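Local structure of MsStt7d protein (Micromonas, 4IX3) at residues Arg158-Gly163 / Lys244-Asp249; Val165-Lys170 / Asn203-Asp208. The protein probably acts as a protein kinase that binds ATP and phosphorylates proteins, this chain holding the catalytic domain of a state transition kinase homolog. All blocks are in the same frame, centred on the assembly; numbering follows the deposited sequence. Where two conformers were deposited one is given.

Overall arrangement
Both contacts lie in the helical lobe of the protein kinase fold, their centres 10 Å apart. Along the chain the order is 158-163, 165-170, 203-208 and 244-249, so that contact 2 falls wholly between the two halves of contact 1. Contact 1 joins the end of helix 141-161 to the beginning of helix 246-261; contact 2 joins the loop after strand 164-165, which carries the HRD motif, to the loop that precedes helix 236-243. D249 of contact 1 ties them together, since its carboxylate holds the backbone of 165-170. The helical core is thereby coupled directly to the loop that binds magnesium through D168.

Contact 1 of 2, residues Arg158-Gly163 / Lys244-Asp249; sequences RLHECG and KPDRFD
H160 meets two aspartates of 244-249, with a different part of its ring for each. At the ring edge NE2 donates to D249 OD2 at 2.8 Å, almost straight at 174°, with the oxygen in the ring plane. Ring and carboxylate are nearly coplanar (18°), and OD2 accepts the N-H through its anti lone pair, away from OD1. Over one face sits D246 CB, 3.6 Å from the ring centroid, in a CH-pi contact. These three side chains form the tight, buried part, with W240 against both H160 and D246. The outer, partly exposed side is looser: with CG between its backbone N and carbonyl carbon (chi1 57°), D246 turns its carboxylate past the ring to R247, whose NH1 lies 2.8 Å from D246 OD1 in a salt bridge, while K244 CD lies over one face of the R247 guanidinium, 3.9 Å from R247 CZ. Just beyond H160, G163 ends helix 141-161 in a Schellman motif. D249 OD2 also accepts the backbone N-H of H166, and OD1 that of R167, so three N-H donors grip the carboxylate and hold its rotation. An aspartate here, holding the HRD-loop backbone, is a hallmark of the protein kinase fold.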
ATOM      1  N   ARG B 158     -25.582   1.821  12.029  1.00 11.83           N
ATOM      2  CA  ARG B 158     -25.569   3.291  12.137  1.00 11.50           C
ATOM      3  C   ARG B 158     -24.741   3.945  11.027  1.00 11.86           C
ATOM      4  O   ARG B 158     -25.144   4.989  10.465  1.00 13.77           O
ATOM      5  CB  ARG B 158     -24.980   3.664  13.501  1.00 12.79           C
ATOM      6  CG  ARG B 158     -25.940   3.377  14.645  1.00 16.87           C
ATOM      7  CD  ARG B 158     -25.299   3.616  16.027  1.00 18.31           C
ATOM      8  NE  ARG B 158     -25.008   5.040  16.162  1.00 19.52           N
ATOM      9  CZ  ARG B 158     -24.042   5.553  16.915  1.00 19.16           C
ATOM     10  NH1 ARG B 158     -23.200   4.759  17.581  1.00 24.61           N
ATOM     11  NH2 ARG B 158     -23.916   6.869  16.998  1.00 24.00           N
ATOM     12  N   LEU B 159     -23.612   3.344  10.611  1.00 11.20           N
ATOM     13  CA  LEU B 159     -22.866   3.862   9.455  1.00 10.90           C
ATOM     14  C   LEU B 159     -23.703   3.824   8.188  1.00 11.61           C
ATOM     15  O   LEU B 159     -23.841   4.815   7.446  1.00 12.19           O
ATOM     16  CB  LEU B 159     -21.553   3.100   9.285  1.00 11.38           C
ATOM     17  CG  LEU B 159     -20.535   3.420  10.380  1.00 10.53           C
ATOM     18  CD1 LEU B 159     -19.381   2.433  10.405  1.00 13.48           C
ATOM     19  CD2 LEU B 159     -19.949   4.828  10.289  1.00 13.30           C
ATOM     20  N   HIS B 160     -24.340   2.670   7.966  1.00 11.24           N
ATOM     21  CA  HIS B 160     -25.146   2.546   6.764  1.00 12.71           C
ATOM     22  C   HIS B 160     -26.300   3.538   6.708  1.00 13.38           C
ATOM     23  O   HIS B 160     -26.642   4.073   5.638  1.00 14.46           O
ATOM     24  CB  HIS B 160     -25.679   1.123   6.562  1.00 12.26           C
ATOM     25  CG  HIS B 160     -24.583   0.106   6.471  1.00 12.49           C
ATOM     26  ND1 HIS B 160     -24.767  -1.220   6.716  1.00 13.03           N
ATOM     27  CD2 HIS B 160     -23.245   0.270   6.175  1.00 11.03           C
ATOM     28  CE1 HIS B 160     -23.599  -1.873   6.585  1.00 12.25           C
ATOM     29  NE2 HIS B 160     -22.653  -0.976   6.255  1.00 11.65           N
ATOM     30  N   GLU B 161     -26.911   3.797   7.863  1.00 14.05           N
ATOM     31  CA  GLU B 161     -28.025   4.737   7.995  1.00 17.09           C
ATOM     32  C   GLU B 161     -27.622   6.153   7.552  1.00 16.33           C
ATOM     33  O   GLU B 161     -28.441   6.917   7.061  1.00 19.49           O
ATOM     34  CB  GLU B 161     -28.534   4.718   9.457  1.00 19.92           C
ATOM     35  CG  GLU B 161     -29.820   5.461   9.792  1.00 28.16           C
ATOM     36  CD  GLU B 161     -30.113   5.431  11.300  1.00 38.64           C
ATOM     37  OE1 GLU B 161     -29.586   4.556  12.046  1.00 46.22           O
ATOM     38  OE2 GLU B 161     -30.852   6.316  11.769  1.00 61.68           O
ATOM     39  N   CYS B 162     -26.360   6.501   7.733  1.00 14.03           N
ATOM     40  CA  CYS B 162     -25.904   7.807   7.281  0.50 16.06           C
ATOM     41  C   CYS B 162     -25.108   7.730   5.996  1.00 15.12           C
ATOM     42  O   CYS B 162     -24.422   8.693   5.618  1.00 16.46           O
ATOM     43  CB  CYS B 162     -25.174   8.572   8.377  0.50 17.11           C
ATOM     44  SG  CYS B 162     -23.526   7.953   8.764  0.50 12.30           S
ATOM     45  N   GLY B 163     -25.267   6.623   5.271  1.00 14.60           N
ATOM     46  CA  GLY B 163     -24.742   6.488   3.919  1.00 16.48           C
ATOM     47  C   GLY B 163     -23.318   5.970   3.794  1.00 13.19           C
ATOM     48  O   GLY B 163     -22.800   5.929   2.690  1.00 16.24           O
ATOM     49  N   LYS B 244     -27.158  -2.551  -3.344  1.00 19.10           N
ATOM     50  CA  LYS B 244     -26.934  -2.952  -1.956  1.00 17.77           C
ATOM     51  C   LYS B 244     -25.462  -2.989  -1.531  1.00 16.26           C
ATOM     52  O   LYS B 244     -24.940  -4.015  -1.044  1.00 16.67           O
ATOM     53  CB  LYS B 244     -27.577  -4.317  -1.634  1.00 19.93           C
ATOM     54  CG  LYS B 244     -29.056  -4.375  -1.978  1.00 22.11           C
ATOM     55  CD  LYS B 244     -29.652  -5.679  -1.477  1.00 24.51           C
ATOM     56  CE  LYS B 244     -31.158  -5.656  -1.367  1.00 29.35           C
ATOM     57  NZ  LYS B 244     -31.939  -4.972  -2.418  1.00 37.78           N
ATOM     58  N   PRO B 245     -24.748  -1.859  -1.728  1.00 18.12           N
ATOM     59  CA  PRO B 245     -23.327  -1.839  -1.405  1.00 16.39           C
ATOM     60  C   PRO B 245     -23.043  -2.102   0.069  1.00 14.01           C
ATOM     61  O   PRO B 245     -21.966  -2.618   0.415  1.00 16.27           O
ATOM     62  CB  PRO B 245     -22.893  -0.424  -1.788  1.00 18.13           C
ATOM     63  CG  PRO B 245     -24.169   0.392  -1.687  1.00 17.48           C
ATOM     64  CD  PRO B 245     -25.264  -0.551  -2.153  1.00 18.49           C
ATOM     65  N   ASP B 246     -24.019  -1.825   0.948  1.00 14.46           N
ATOM     66  CA  ASP B 246     -23.864  -2.134   2.372  1.00 14.00           C
ATOM     67  C   ASP B 246     -23.672  -3.626   2.644  1.00 12.08           C
ATOM     68  O   ASP B 246     -23.125  -3.997   3.665  1.00 13.30           O
ATOM     69  CB  ASP B 246     -25.059  -1.587   3.169  1.00 14.33           C
ATOM     70  CG  ASP B 246     -26.372  -2.135   2.654  1.00 14.77           C
ATOM     71  OD1 ASP B 246     -27.117  -2.700   3.480  1.00 18.01           O
ATOM     72  OD2 ASP B 246     -26.668  -1.966   1.447  1.00 18.36           O
ATOM     73  N   ARG B 247     -24.225  -4.449   1.745  1.00 12.19           N
ATOM     74  CA  ARG B 247     -24.073  -5.917   1.868  1.00 12.70           C
ATOM     75  C   ARG B 247     -22.623  -6.358   1.675  1.00 12.10           C
ATOM     76  O   ARG B 247     -22.255  -7.456   2.111  1.00 13.46           O
ATOM     77  CB  ARG B 247     -25.008  -6.673   0.922  1.00 14.59           C
ATOM     78  CG  ARG B 247     -26.338  -7.034   1.565  1.00 17.59           C
ATOM     79  CD  ARG B 247     -27.113  -5.874   2.184  1.00 17.08           C
ATOM     80  NE  ARG B 247     -28.498  -6.277   2.387  1.00 15.61           N
ATOM     81  CZ  ARG B 247     -29.533  -5.445   2.429  1.00 15.05           C
ATOM     82  NH1 ARG B 247     -29.329  -4.128   2.474  1.00 17.99           N
ATOM     83  NH2 ARG B 247     -30.772  -5.916   2.452  1.00 18.68           N
ATOM     84  N   PHE B 248     -21.740  -5.471   1.164  1.00 12.33           N
ATOM     85  CA  PHE B 248     -20.306  -5.775   1.235  1.00 12.98           C
ATOM     86  C   PHE B 248     -19.844  -5.886   2.688  1.00 11.48           C
ATOM     87  O   PHE B 248     -19.111  -6.814   3.086  1.00 12.34           O
ATOM     88  CB  PHE B 248     -19.519  -4.671   0.498  1.00 13.87           C
ATOM     89  CG  PHE B 248     -18.036  -4.941   0.432  1.00 13.13           C
ATOM     90  CD1 PHE B 248     -17.444  -5.379  -0.761  1.00 15.57           C
ATOM     91  CD2 PHE B 248     -17.191  -4.653   1.492  1.00 12.95           C
ATOM     92  CE1 PHE B 248     -16.070  -5.661  -0.822  1.00 14.99           C
ATOM     93  CE2 PHE B 248     -15.827  -4.880   1.439  1.00 14.81           C
ATOM     94  CZ  PHE B 248     -15.258  -5.401   0.263  1.00 14.79           C
ATOM     95  N   ASP B 249     -20.325  -4.947   3.516  1.00 11.53           N
ATOM     96  CA  ASP B 249     -20.005  -4.984   4.943  1.00 11.69           C
ATOM     97  C   ASP B 249     -20.675  -6.168   5.665  1.00  9.86           C
ATOM     98  O   ASP B 249     -20.092  -6.730   6.578  1.00 10.41           O
ATOM     99  CB  ASP B 249     -20.432  -3.698   5.660  1.00 11.20           C
ATOM    100  CG  ASP B 249     -19.530  -2.494   5.367  1.00 11.87           C
ATOM    101  OD1 ASP B 249     -18.364  -2.664   4.922  1.00 10.80           O
ATOM    102  OD2 ASP B 249     -19.984  -1.367   5.707  1.00 11.48           O
TER

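Contact 2 of 2, residues Val165-Lys170 / Asn203-Asp208; sequences VHRDVK and NYYPGD. With MG (magnesium ion), chain E.
R167 reaches Y205 through a bent chain, its chi2 of -145° and the similarly displaced chi3 carrying the guanidinium toward 203-208, while Y205, with CG between its backbone N and carbonyl carbon (chi1 46°), swings its hydroxyl end inward to meet it. The two side chains run at about a right angle to each other, yet their flat groups are only 24° apart in tilt. R167 NH2 does the touching, 3.4 Å from Y205 OH and 3.6 Å from its CZ. The approach is oblique and the angle poor, so this is packing of polar groups and not a hydrogen bond. The carbonyl O of N203 stands farther off, 4.3 Å from R167 NH2 near the guanidinium plane; the amide of N203 is occupied elsewhere, ND2 donating to A192 O.

D168 OD2, on the next residue, binds the magnesium ion at 2.0 Å, and D188 and four waters complete six ligands. K170 NZ grips the same carboxylate, forming a salt bridge with D168 OD1 at 2.8 Å on its syn lone pair. In many kinases the HRD arginine meets a phosphorylated residue of the activation segment; here R167 lies against a tyrosine, NH1 making one weak bond to P210 O just beyond, so its hold on 203-208 probably rests on packing. The charged link between the two loops is made farther along, where K170 NZ also forms a salt bridge with D212.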
ATOM      1  N   VAL B 165     -20.424   3.141   3.819  1.00 12.27           N
ATOM      2  CA  VAL B 165     -20.029   1.734   3.776  1.00 11.99           C
ATOM      3  C   VAL B 165     -18.554   1.653   4.120  1.00 10.76           C
ATOM      4  O   VAL B 165     -17.750   2.368   3.488  1.00 12.24           O
ATOM      5  CB  VAL B 165     -20.361   1.077   2.423  1.00 12.40           C
ATOM      6  CG1 VAL B 165     -19.868  -0.364   2.337  1.00 12.45           C
ATOM      7  CG2 VAL B 165     -21.854   1.182   2.185  1.00 14.97           C
ATOM      8  N   HIS B 166     -18.195   0.855   5.114  1.00 10.68           N
ATOM      9  CA  HIS B 166     -16.835   0.928   5.669  1.00 10.46           C
ATOM     10  C   HIS B 166     -15.846   0.298   4.674  1.00 10.83           C
ATOM     11  O   HIS B 166     -14.755   0.848   4.446  1.00 11.78           O
ATOM     12  CB  HIS B 166     -16.842   0.201   7.035  1.00 11.24           C
ATOM     13  CG  HIS B 166     -15.502   0.134   7.662  1.00 10.42           C
ATOM     14  ND1 HIS B 166     -15.088   0.861   8.745  1.00 13.66           N
ATOM     15  CD2 HIS B 166     -14.431  -0.637   7.266  1.00  8.92           C
ATOM     16  CE1 HIS B 166     -13.798   0.549   9.021  1.00  8.17           C
ATOM     17  NE2 HIS B 166     -13.423  -0.399   8.117  1.00 13.55           N
ATOM     18  N   ARG B 167     -16.214  -0.852   4.121  1.00 11.55           N
ATOM     19  CA  ARG B 167     -15.415  -1.501   3.088  1.00 11.58           C
ATOM     20  C   ARG B 167     -14.262  -2.366   3.604  1.00 11.35           C
ATOM     21  O   ARG B 167     -13.774  -3.233   2.880  1.00 14.16           O
ATOM     22  CB  ARG B 167     -14.878  -0.458   2.103  1.00 13.13           C
ATOM     23  CG  ARG B 167     -15.200  -0.757   0.647  1.00 14.10           C
ATOM     24  CD  ARG B 167     -14.070  -0.316  -0.269  1.00 23.74           C
ATOM     25  NE  ARG B 167     -14.563   0.430  -1.424  1.00 35.95           N
ATOM     26  CZ  ARG B 167     -14.691  -0.081  -2.645  1.00 24.88           C
ATOM     27  NH1 ARG B 167     -14.361  -1.345  -2.874  1.00 33.68           N
ATOM     28  NH2 ARG B 167     -15.147   0.672  -3.636  1.00 28.72           N
ATOM     29  N   ASP B 168     -13.814  -2.137   4.837  1.00 11.05           N
ATOM     30  CA  ASP B 168     -12.644  -2.884   5.337  1.00 10.76           C
ATOM     31  C   ASP B 168     -12.881  -3.424   6.736  1.00 10.77           C
ATOM     32  O   ASP B 168     -12.027  -3.357   7.618  1.00 12.38           O
ATOM     33  CB  ASP B 168     -11.359  -2.016   5.276  1.00 12.62           C
ATOM     34  CG  ASP B 168     -10.070  -2.842   5.287  1.00 12.74           C
ATOM     35  OD1 ASP B 168     -10.145  -4.073   5.122  1.00 14.12           O
ATOM     36  OD2 ASP B 168      -8.982  -2.247   5.495  1.00 13.98           O
ATOM     37  N   VAL B 169     -14.080  -3.983   6.900  1.00 10.67           N
ATOM     38  CA  VAL B 169     -14.415  -4.609   8.184  1.00 10.00           C
ATOM     39  C   VAL B 169     -13.623  -5.913   8.313  1.00 10.85           C
ATOM     40  O   VAL B 169     -13.641  -6.774   7.400  1.00 11.59           O
ATOM     41  CB  VAL B 169     -15.938  -4.861   8.244  1.00 10.25           C
ATOM     42  CG1 VAL B 169     -16.298  -5.722   9.445  1.00 11.56           C
ATOM     43  CG2 VAL B 169     -16.690  -3.537   8.270  1.00 10.74           C
ATOM     44  N   LYS B 170     -12.969  -6.072   9.454  1.00 10.64           N
ATOM     45  CA  LYS B 170     -12.190  -7.267   9.747  1.00 10.38           C
ATOM     46  C   LYS B 170     -11.702  -7.142  11.190  1.00  8.96           C
ATOM     47  O   LYS B 170     -11.675  -6.027  11.728  1.00 10.30           O
ATOM     48  CB  LYS B 170     -10.994  -7.490   8.764  1.00 11.57           C
ATOM     49  CG  LYS B 170     -10.058  -6.272   8.695  1.00 11.47           C
ATOM     50  CD  LYS B 170      -9.078  -6.483   7.557  1.00 14.08           C
ATOM     51  CE  LYS B 170      -8.081  -5.342   7.406  1.00 14.73           C
ATOM     52  NZ  LYS B 170      -7.720  -5.166   5.969  1.00 14.06           N
ATOM     53  N   ASN B 203     -15.748   8.499  -2.841  1.00 21.79           N
ATOM     54  CA  ASN B 203     -15.065   7.217  -2.982  1.00 23.96           C
ATOM     55  C   ASN B 203     -16.001   6.059  -3.408  1.00 20.87           C
ATOM     56  O   ASN B 203     -15.860   4.905  -2.951  1.00 22.73           O
ATOM     57  CB  ASN B 203     -14.282   6.920  -1.697  1.00 24.99           C
ATOM     58  CG  ASN B 203     -13.161   5.915  -1.896  1.00 24.06           C
ATOM     59  OD1 ASN B 203     -12.522   5.896  -2.938  1.00 29.63           O
ATOM     60  ND2 ASN B 203     -12.900   5.091  -0.882  1.00 23.84           N
ATOM     61  N   TYR B 204     -16.958   6.397  -4.266  1.00 21.24           N
ATOM     62  CA  TYR B 204     -18.065   5.514  -4.616  1.00 21.11           C
ATOM     63  C   TYR B 204     -18.190   5.492  -6.134  1.00 25.80           C
ATOM     64  O   TYR B 204     -18.455   6.515  -6.741  1.00 29.87           O
ATOM     65  CB  TYR B 204     -19.318   6.113  -3.999  1.00 22.79           C
ATOM     66  CG  TYR B 204     -20.572   5.264  -4.065  1.00 20.26           C
ATOM     67  CD1 TYR B 204     -20.527   3.902  -3.766  1.00 19.28           C
ATOM     68  CD2 TYR B 204     -21.785   5.821  -4.412  1.00 19.03           C
ATOM     69  CE1 TYR B 204     -21.688   3.137  -3.754  1.00 19.69           C
ATOM     70  CE2 TYR B 204     -22.964   5.070  -4.426  1.00 19.92           C
ATOM     71  CZ  TYR B 204     -22.916   3.731  -4.059  1.00 20.28           C
ATOM     72  OH  TYR B 204     -24.079   2.957  -3.999  1.00 24.57           O
ATOM     73  N   TYR B 205     -17.933   4.343  -6.748  1.00 26.07           N
ATOM     74  CA  TYR B 205     -17.751   4.254  -8.206  1.00 29.95           C
ATOM     75  C   TYR B 205     -18.093   2.830  -8.634  1.00 28.41           C
ATOM     76  O   TYR B 205     -18.019   1.934  -7.780  1.00 31.39           O
ATOM     77  CB  TYR B 205     -16.306   4.642  -8.589  1.00 31.44           C
ATOM     78  CG  TYR B 205     -15.249   3.988  -7.707  1.00 28.91           C
ATOM     79  CD1 TYR B 205     -14.843   2.673  -7.939  1.00 33.64           C
ATOM     80  CD2 TYR B 205     -14.715   4.654  -6.595  1.00 34.19           C
ATOM     81  CE1 TYR B 205     -13.891   2.073  -7.131  1.00 33.42           C
ATOM     82  CE2 TYR B 205     -13.788   4.046  -5.761  1.00 30.10           C
ATOM     83  CZ  TYR B 205     -13.376   2.751  -6.035  1.00 33.61           C
ATOM     84  OH  TYR B 205     -12.455   2.098  -5.230  1.00 38.00           O
ATOM     85  N   PRO B 206     -18.490   2.611  -9.915  1.00 35.29           N
ATOM     86  CA  PRO B 206     -18.765   1.238 -10.327  1.00 33.57           C
ATOM     87  C   PRO B 206     -17.450   0.499 -10.483  1.00 28.82           C
ATOM     88  O   PRO B 206     -16.427   1.101 -10.856  1.00 34.57           O
ATOM     89  CB  PRO B 206     -19.447   1.366 -11.698  1.00 34.67           C
ATOM     90  CG  PRO B 206     -19.749   2.816 -11.875  1.00 37.71           C
ATOM     91  CD  PRO B 206     -18.816   3.581 -10.973  1.00 32.05           C
ATOM     92  N   GLY B 207     -17.492  -0.808 -10.230  1.00 32.22           N
ATOM     93  CA  GLY B 207     -16.324  -1.655 -10.454  1.00 35.20           C
ATOM     94  C   GLY B 207     -15.522  -1.962  -9.208  1.00 34.82           C
ATOM     95  O   GLY B 207     -15.795  -1.431  -8.114  1.00 30.86           O
ATOM     96  N   ASP B 208     -14.544  -2.852  -9.350  1.00 31.40           N
ATOM     97  CA  ASP B 208     -13.728  -3.284  -8.224  1.00 32.14           C
ATOM     98  C   ASP B 208     -13.062  -2.066  -7.561  1.00 31.85           C
ATOM     99  O   ASP B 208     -12.708  -1.091  -8.261  1.00 32.04           O
ATOM    100  CB  ASP B 208     -12.738  -4.418  -8.590  1.00 30.69           C
ATOM    101  CG  ASP B 208     -13.433  -5.720  -9.105  1.00 29.36           C
ATOM    102  OD1 ASP B 208     -14.633  -5.927  -8.837  1.00 30.79           O
ATOM    103  OD2 ASP B 208     -12.787  -6.601  -9.733  1.00 34.52           O
TER
HETATM  104 MG    MG E 601      -7.818  -0.621   5.249  1.00 18.83          MG
HETATM  105  O   HOH W   1      -9.305   0.342   4.177  1.00 21.20           O
HETATM  106  O   HOH W   2      -6.689   1.187   5.096  1.00 24.32           O
HETATM  107  O   HOH W   3      -6.313  -1.395   6.333  1.00 21.73           O
HETATM  108  O   HOH W   4      -7.040  -1.308   3.537  1.00 21.12           O